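Local coordinates for protein agarase (Pseudoalteromonas fuliginea, PDB 6XJ9) that probably hydrolyses agarose, a polysaccharide of red algal cell walls, as a marine bacterial glycoside hydrolase of family GH50, at residues Ile105-Ser110 against Tyr131-Asp136. Residues are numbered along the deposited sequence; the frame is centred on the assembly and turned at random.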
loop_
_atom_site.group_PDB
_atom_site.type_symbol
_atom_site.label_atom_id
_atom_site.label_comp_id
_atom_site.label_asym_id
_atom_site.label_seq_id
_atom_site.Cartn_x
_atom_site.Cartn_y
_atom_site.Cartn_z
ATOM N N ILE A 105 -5.270 12.292 -15.856
ATOM C CA ILE A 105 -5.814 13.021 -16.995
ATOM C C ILE A 105 -5.097 14.363 -17.116
ATOM O O ILE A 105 -4.657 14.946 -16.128
ATOM C CB ILE A 105 -7.346 13.193 -16.896
ATOM C CG1 ILE A 105 -7.757 13.863 -15.579
ATOM C CG2 ILE A 105 -8.055 11.864 -17.090
ATOM C CD1 ILE A 105 -9.231 14.172 -15.467
ATOM N N TYR A 106 -4.953 14.814 -18.359
ATOM C CA TYR A 106 -4.486 16.152 -18.647
ATOM C C TYR A 106 -5.696 16.943 -19.124
ATOM O O TYR A 106 -6.460 16.458 -19.962
ATOM C CB TYR A 106 -3.370 16.095 -19.694
ATOM C CG TYR A 106 -2.085 15.503 -19.168
ATOM C CD1 TYR A 106 -1.918 14.128 -19.080
ATOM C CD2 TYR A 106 -1.040 16.318 -18.756
ATOM C CE1 TYR A 106 -0.743 13.575 -18.584
ATOM C CE2 TYR A 106 0.147 15.783 -18.272
ATOM C CZ TYR A 106 0.287 14.403 -18.173
ATOM O OH TYR A 106 1.451 13.860 -17.689
ATOM N N LEU A 107 -5.869 18.139 -18.544
ATOM C CA LEU A 107 -6.961 19.020 -18.903
ATOM C C LEU A 107 -6.374 20.231 -19.619
ATOM O O LEU A 107 -5.694 21.052 -19.001
ATOM C CB LEU A 107 -7.737 19.404 -17.638
ATOM C CG LEU A 107 -8.691 20.594 -17.762
ATOM C CD1 LEU A 107 -9.789 20.310 -18.773
ATOM C CD2 LEU A 107 -9.301 20.932 -16.405
ATOM N N ASP A 108 -6.604 20.293 -20.936
ATOM C CA ASP A 108 -6.159 21.417 -21.742
ATOM C C ASP A 108 -7.371 22.242 -22.166
ATOM O O ASP A 108 -8.346 21.704 -22.686
ATOM C CB ASP A 108 -5.321 20.979 -22.940
ATOM C CG ASP A 108 -3.966 20.447 -22.533
ATOM O OD1 ASP A 108 -3.902 19.277 -22.098
ATOM O OD2 ASP A 108 -2.995 21.210 -22.643
ATOM N N ILE A 109 -7.300 23.541 -21.869
ATOM C CA ILE A 109 -8.298 24.518 -22.275
ATOM C C ILE A 109 -7.608 25.512 -23.209
ATOM O O ILE A 109 -6.540 26.031 -22.885
ATOM C CB ILE A 109 -8.926 25.191 -21.038
ATOM C CG1 ILE A 109 -9.442 24.162 -20.027
ATOM C CG2 ILE A 109 -10.021 26.169 -21.446
ATOM C CD1 ILE A 109 -9.687 24.718 -18.637
ATOM N N SER A 110 -8.213 25.725 -24.385
ATOM C CA SER A 110 -7.662 26.543 -25.458
ATOM C C SER A 110 -8.660 27.640 -25.826
ATOM O O SER A 110 -9.866 27.391 -25.864
ATOM C CB SER A 110 -7.342 25.698 -26.676
ATOM O OG SER A 110 -6.586 24.542 -26.333
ATOM N N TYR A 131 -13.614 17.161 -9.476
ATOM C CA TYR A 131 -12.312 17.708 -9.815
ATOM C C TYR A 131 -12.536 19.094 -10.400
ATOM O O TYR A 131 -13.332 19.251 -11.325
ATOM C CB TYR A 131 -11.601 16.779 -10.801
ATOM C CG TYR A 131 -11.450 15.384 -10.255
ATOM C CD1 TYR A 131 -12.502 14.476 -10.298
ATOM C CD2 TYR A 131 -10.272 14.994 -9.635
ATOM C CE1 TYR A 131 -12.376 13.204 -9.759
ATOM C CE2 TYR A 131 -10.133 13.729 -9.091
ATOM C CZ TYR A 131 -11.182 12.829 -9.161
ATOM O OH TYR A 131 -11.020 11.586 -8.621
ATOM N N TYR A 132 -11.862 20.098 -9.836
ATOM C CA TYR A 132 -12.162 21.458 -10.250
ATOM C C TYR A 132 -10.883 22.215 -10.597
ATOM O O TYR A 132 -9.796 21.900 -10.112
ATOM C CB TYR A 132 -13.023 22.155 -9.194
ATOM C CG TYR A 132 -12.290 22.427 -7.907
ATOM C CD1 TYR A 132 -11.430 23.514 -7.793
ATOM C CD2 TYR A 132 -12.450 21.601 -6.805
ATOM C CE1 TYR A 132 -10.741 23.771 -6.620
ATOM C CE2 TYR A 132 -11.771 21.852 -5.620
ATOM C CZ TYR A 132 -10.916 22.938 -5.532
ATOM O OH TYR A 132 -10.239 23.201 -4.375
ATOM N N ALA A 133 -11.039 23.209 -11.470
ATOM C CA ALA A 133 -9.973 24.110 -11.857
ATOM C C ALA A 133 -10.521 25.534 -11.831
ATOM O O ALA A 133 -11.453 25.841 -12.569
ATOM C CB ALA A 133 -9.492 23.725 -13.237
ATOM N N LYS A 134 -9.961 26.379 -10.956
ATOM C CA LYS A 134 -10.372 27.772 -10.845
ATOM C C LYS A 134 -9.955 28.498 -12.117
ATOM O O LYS A 134 -8.807 28.397 -12.538
ATOM C CB LYS A 134 -9.700 28.460 -9.649
ATOM C CG LYS A 134 -10.214 28.081 -8.264
ATOM C CD LYS A 134 -9.337 28.615 -7.136
ATOM C CE LYS A 134 -7.928 28.068 -7.163
ATOM N NZ LYS A 134 -7.319 27.963 -5.815
ATOM N N LEU A 135 -10.899 29.221 -12.731
ATOM C CA LEU A 135 -10.609 29.907 -13.980
ATOM C C LEU A 135 -10.429 31.399 -13.727
ATOM O O LEU A 135 -9.825 32.090 -14.539
ATOM C CB LEU A 135 -11.719 29.612 -15.000
ATOM C CG LEU A 135 -11.714 28.180 -15.543
ATOM C CD1 LEU A 135 -12.776 27.964 -16.613
ATOM C CD2 LEU A 135 -10.340 27.807 -16.071
ATOM N N ASP A 136 -10.938 31.869 -12.583
ATOM C CA ASP A 136 -10.897 33.276 -12.209
ATOM C C ASP A 136 -11.093 33.389 -10.701
ATOM O O ASP A 136 -11.851 32.623 -10.114
ATOM C CB ASP A 136 -11.966 34.088 -12.950
ATOM C CG ASP A 136 -12.055 35.543 -12.503
ATOM O OD1 ASP A 136 -11.270 36.366 -13.009
ATOM O OD2 ASP A 136 -12.906 35.836 -11.642
#
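Leu107 and Ile109 face Ala133 and Leu135 from a strand running in the same general direction, the CA atoms of Leu107 and Ala133 9.2 Å apart and those of Ile109 and Leu135 10.2 Å. That spacing is too wide for neighbouring strands; these backbones face each other across the interior of the CBM-like domain, an arrangement consistent with a beta-sandwich. Strand 103-111 hydrogen-bonds to 116-123 and 185-193, while 128-134 lies between 89-97 and 169-174.

Two methyl contacts bridge the gap. Leu107 carries its CG anti to the backbone N (chi1 165°), and of its two branches CD2 is the one that reaches the Ala133 methyl: CD2 to CB is 4.2 Å, while CD1 stays 6.5 Å from that CB. Here the leucine does the reaching, since alanine offers nothing beyond CB.

Two residues on, past the end of strand 128-134, Leu135 still points its CB inward. Its side chain and that of Ile109 cross at a slant, and Trp83 packs against the leucine as well. Alternation sends Asp108 the other way, where OD2 hydrogen-bonds to Thr118 OG1 and Asn116 ND2.

Residues of strands 116-123 and 169-174, which hydrogen-bond to each other, line the space between: Phe171 touches both Leu107 and Tyr131, and Arg119 touches both Ile109 and Ala133. The long branch of Ile109 is extended (chi2 163°), pushing its terminal methyl across until CD1 lies 4.1 Å from Leu135 CD2, with Leu135 CD1 farther off at 4.9 Å from that same Ile109 CD1.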